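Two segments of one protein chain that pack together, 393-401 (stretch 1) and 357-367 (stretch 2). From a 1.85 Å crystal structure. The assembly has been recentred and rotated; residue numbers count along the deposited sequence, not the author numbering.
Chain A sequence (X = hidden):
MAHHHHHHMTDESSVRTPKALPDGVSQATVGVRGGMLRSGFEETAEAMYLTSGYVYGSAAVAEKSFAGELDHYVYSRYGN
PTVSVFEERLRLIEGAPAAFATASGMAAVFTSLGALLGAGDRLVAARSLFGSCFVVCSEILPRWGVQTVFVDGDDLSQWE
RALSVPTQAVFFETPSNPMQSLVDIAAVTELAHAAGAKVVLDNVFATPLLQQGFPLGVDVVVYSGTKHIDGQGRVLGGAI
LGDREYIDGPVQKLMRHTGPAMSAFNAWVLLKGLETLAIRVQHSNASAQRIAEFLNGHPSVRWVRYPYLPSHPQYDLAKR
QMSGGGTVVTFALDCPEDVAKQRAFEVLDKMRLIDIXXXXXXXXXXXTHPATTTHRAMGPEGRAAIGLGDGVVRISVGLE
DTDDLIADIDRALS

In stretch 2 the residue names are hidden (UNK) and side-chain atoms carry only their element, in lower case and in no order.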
# COMPACT_ATOMS: atom_id res chain seq x y z
N VAL A 393 34.83 11.52 -9.38
CA VAL A 393 33.64 10.64 -9.58
C VAL A 393 33.31 9.87 -8.28
O VAL A 393 34.23 9.46 -7.56
CB VAL A 393 33.88 9.65 -10.78
CG1 VAL A 393 32.72 8.68 -10.97
CG2 VAL A 393 34.13 10.42 -12.08
N ARG A 394 32.02 9.72 -7.96
CA ARG A 394 31.55 8.97 -6.77
C ARG A 394 30.65 7.77 -7.13
O ARG A 394 29.65 7.95 -7.84
CB ARG A 394 30.76 9.90 -5.83
CG ARG A 394 30.57 9.34 -4.42
CD ARG A 394 29.53 10.11 -3.61
NE ARG A 394 28.16 9.95 -4.12
CZ ARG A 394 27.11 10.62 -3.66
NH1 ARG A 394 27.25 11.53 -2.69
NH2 ARG A 394 25.90 10.41 -4.19
N ILE A 395 30.97 6.57 -6.63
CA ILE A 395 30.17 5.37 -6.91
C ILE A 395 29.52 4.79 -5.62
O ILE A 395 30.20 4.55 -4.61
CB ILE A 395 30.98 4.25 -7.63
CG1 ILE A 395 31.45 4.73 -9.01
CG2 ILE A 395 30.13 2.96 -7.79
CD1 ILE A 395 32.41 3.76 -9.72
N SER A 396 28.20 4.60 -5.68
CA SER A 396 27.42 3.99 -4.59
C SER A 396 27.21 2.50 -4.88
O SER A 396 26.58 2.15 -5.88
CB SER A 396 26.10 4.74 -4.42
OG SER A 396 25.29 4.21 -3.38
N VAL A 397 27.75 1.64 -4.02
CA VAL A 397 27.77 0.17 -4.25
C VAL A 397 26.56 -0.59 -3.68
O VAL A 397 26.28 -0.52 -2.47
CB VAL A 397 29.10 -0.46 -3.76
CG1 VAL A 397 29.14 -2.00 -3.97
CG2 VAL A 397 30.29 0.19 -4.49
N GLY A 398 25.86 -1.32 -4.56
CA GLY A 398 24.67 -2.09 -4.22
C GLY A 398 24.93 -3.59 -4.10
O GLY A 398 25.93 -4.01 -3.52
N LEU A 399 24.02 -4.38 -4.66
CA LEU A 399 23.98 -5.83 -4.46
C LEU A 399 24.23 -6.67 -5.71
O LEU A 399 24.22 -7.91 -5.64
CB LEU A 399 22.65 -6.23 -3.78
CG LEU A 399 22.41 -5.77 -2.34
CD1 LEU A 399 21.00 -6.15 -1.81
CD2 LEU A 399 23.48 -6.29 -1.38
N GLU A 400 24.47 -6.04 -6.86
CA GLU A 400 24.83 -6.79 -8.07
C GLU A 400 26.16 -7.57 -7.86
O GLU A 400 26.94 -7.25 -6.95
CB GLU A 400 24.92 -5.87 -9.31
CG GLU A 400 23.72 -4.95 -9.53
CD GLU A 400 23.89 -3.56 -8.90
OE1 GLU A 400 24.55 -3.43 -7.86
OE2 GLU A 400 23.34 -2.58 -9.44
N ASP A 401 26.36 -8.62 -8.66
CA ASP A 401 27.64 -9.38 -8.65
C ASP A 401 28.84 -8.43 -8.75
O ASP A 401 28.86 -7.55 -9.61
CB ASP A 401 27.66 -10.38 -9.82
CG ASP A 401 28.86 -11.32 -9.76
OD1 ASP A 401 28.81 -12.33 -9.03
OD2 ASP A 401 29.87 -11.06 -10.46
N UNK A 357 22.83 8.79 -11.18
CA UNK A 357 21.87 9.22 -10.14
C UNK A 357 22.61 9.72 -8.90
O UNK A 357 23.69 9.21 -8.58
c UNK A 357 20.94 8.07 -9.76
o UNK A 357 19.90 8.47 -8.86
N UNK A 358 22.01 10.67 -8.18
CA UNK A 358 22.65 11.29 -7.00
C UNK A 358 22.39 10.62 -5.62
O UNK A 358 22.90 11.09 -4.59
c UNK A 358 23.19 13.56 -6.01
n UNK A 358 22.62 14.08 -4.93
o UNK A 358 24.41 13.69 -6.25
c UNK A 358 22.29 12.77 -6.94
N UNK A 359 21.63 9.53 -5.61
CA UNK A 359 21.18 8.91 -4.35
C UNK A 359 22.22 7.91 -3.76
O UNK A 359 23.25 7.65 -4.39
o UNK A 359 19.33 8.57 -2.21
n UNK A 359 17.56 8.13 -3.56
c UNK A 359 18.87 8.34 -3.34
c UNK A 359 19.80 8.25 -4.58
N UNK A 360 21.95 7.41 -2.55
CA UNK A 360 22.81 6.49 -1.80
C UNK A 360 22.02 5.39 -1.10
O UNK A 360 20.83 5.55 -0.82
c UNK A 360 24.56 8.37 -1.06
c UNK A 360 25.02 9.14 0.20
c UNK A 360 25.76 7.80 -1.79
c UNK A 360 23.59 7.24 -0.70
N UNK A 361 22.70 4.28 -0.78
CA UNK A 361 22.12 3.21 0.05
C UNK A 361 21.07 2.35 -0.61
O UNK A 361 20.15 1.88 0.05
N UNK A 362 21.19 2.15 -1.93
CA UNK A 362 20.22 1.34 -2.71
C UNK A 362 20.88 0.03 -3.11
O UNK A 362 22.12 -0.05 -3.25
o UNK A 362 17.87 2.41 -5.37
c UNK A 362 18.53 1.59 -4.67
c UNK A 362 19.80 2.15 -3.96
o UNK A 362 18.19 0.39 -4.59
N UNK A 363 20.07 -1.02 -3.29
CA UNK A 363 20.55 -2.28 -3.87
C UNK A 363 21.03 -2.12 -5.33
O UNK A 363 21.85 -2.90 -5.81
c UNK A 363 19.48 -3.36 -3.78
N UNK A 364 20.49 -1.12 -6.03
CA UNK A 364 20.97 -0.75 -7.38
C UNK A 364 22.20 0.16 -7.26
O UNK A 364 22.15 1.18 -6.55
c UNK A 364 17.49 -0.09 -9.14
n UNK A 364 15.80 -1.98 -8.71
c UNK A 364 18.65 -0.92 -8.56
c UNK A 364 16.33 -0.96 -9.68
c UNK A 364 19.84 -0.02 -8.15
N UNK A 365 23.30 -0.19 -7.95
CA UNK A 365 24.49 0.66 -7.93
C UNK A 365 24.28 1.93 -8.76
O UNK A 365 23.63 1.88 -9.80
o UNK A 365 26.08 -1.13 -7.50
c UNK A 365 25.72 -0.10 -8.42
N UNK A 366 24.83 3.05 -8.28
CA UNK A 366 24.64 4.39 -8.87
C UNK A 366 25.96 5.20 -8.95
O UNK A 366 26.87 5.00 -8.14
c UNK A 366 22.29 4.55 -7.61
c UNK A 366 23.61 5.18 -8.06
c UNK A 366 21.60 5.42 -6.61
c UNK A 366 21.37 4.28 -8.80
N UNK A 367 26.04 6.12 -9.93
CA UNK A 367 27.23 6.97 -10.14
C UNK A 367 26.86 8.46 -10.30
O UNK A 367 25.85 8.78 -10.93
c UNK A 367 29.45 7.20 -11.40
c UNK A 367 28.12 6.46 -11.33
c UNK A 367 27.39 6.56 -12.69
O HOH W 1 24.94 8.42 -6.37
O HOH W 2 25.51 3.27 -0.70
O HOH W 3 23.34 2.41 -4.32
O HOH W 4 24.19 0.43 -1.09

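Position 357 carries one carbon and then one oxygen, a short hydroxyl side chain that stays clear of stretch 1 and is hydrogen-bonded elsewhere in the structure: Ser357. Its backbone matters more here, because water 1 donates to Ser357 O and accepts from Arg394 NH2 (3.1 Å).

Position 358 has two carbons, the second bearing one oxygen and one nitrogen. Such a planar amide is asparagine, Asn358, since an acid would end in two oxygens. Its backbone O receives a weak hydrogen bond from Arg394 NH2 (3.1 Å), near the guanidinium plane.

Position 359 repeats the pattern of two carbons with a terminal oxygen and nitrogen, but points away from stretch 1. This is Asn359, whose OD1 accepts from the backbone N of position 360 (2.9 Å), a local bond that steadies the loop.

At 360 four carbons fork at the second and include no polar atom, so the residue is Leu360. Its CD2 lies 3.5 Å from Arg394 NH2, over one face of the guanidinium, where a flat cation tolerates an apolar neighbour.

Position 361 has no side-chain atoms, and its phi of 73° favours the residue that lacks a CB: Gly361. Water 2 joins its N (3.0 Å) to Ser396 OG (2.8 Å).

Position 362 shows two carbons, the second carrying two oxygens, a carboxylate: Asp362. OD1 accepts from the backbone N of position 364 (3.1 Å), bracing the turn, while water 4 donates to both Asp362 O (3.0 Å) and Val397 O (2.7 Å).

A single carbon at 363 means Ala363. This small methyl packs its CB 3.7 Å from Leu399 CD1, and its O accepts from Leu399 N (2.9 Å). Gly398 fits beside it because an ideal CB there would lie 2.1 Å from Ala363 O, a clash.

Position 364 has four carbons in a row ending in nitrogen: Lys364. It points away from stretch 1, and its amine is hydrogen-bonded elsewhere in the structure.

One carbon and one oxygen at 365 identify Ser365. Its hydroxyl can both give and take: OG accepts from Gly398 N (3.0 Å) and donates to Glu400 OE1 (2.8 Å), while its N donates to Glu400 OE2 (2.8 Å).

Position 366 has four carbons forked at the second, Leu366, an apolar side chain suited to a buried strand, on the same sheet face as Ser396.

At 367 one carbon carries two more, the beta-branched shape of Val367, common in strands. CG2 meets Val393 CG1 (3.6 Å) and Ile395 CG1 (4.0 Å).

The contact begins as an antiparallel pairing, with Ser396 N donating to Leu366 O (2.8 Å) and Leu366 N to Ser396 O (3.1 Å). Beyond the strands, Glu400 and Ser365 hold the loops together, while Arg394 and the waters bind several other backbone groups, and Leu399 N donates directly to Ala363 O. Polar bonds thus set the register, and aliphatic packing fills the space beside it.

Stretch 2 357-367: SNNLGDAKSLV
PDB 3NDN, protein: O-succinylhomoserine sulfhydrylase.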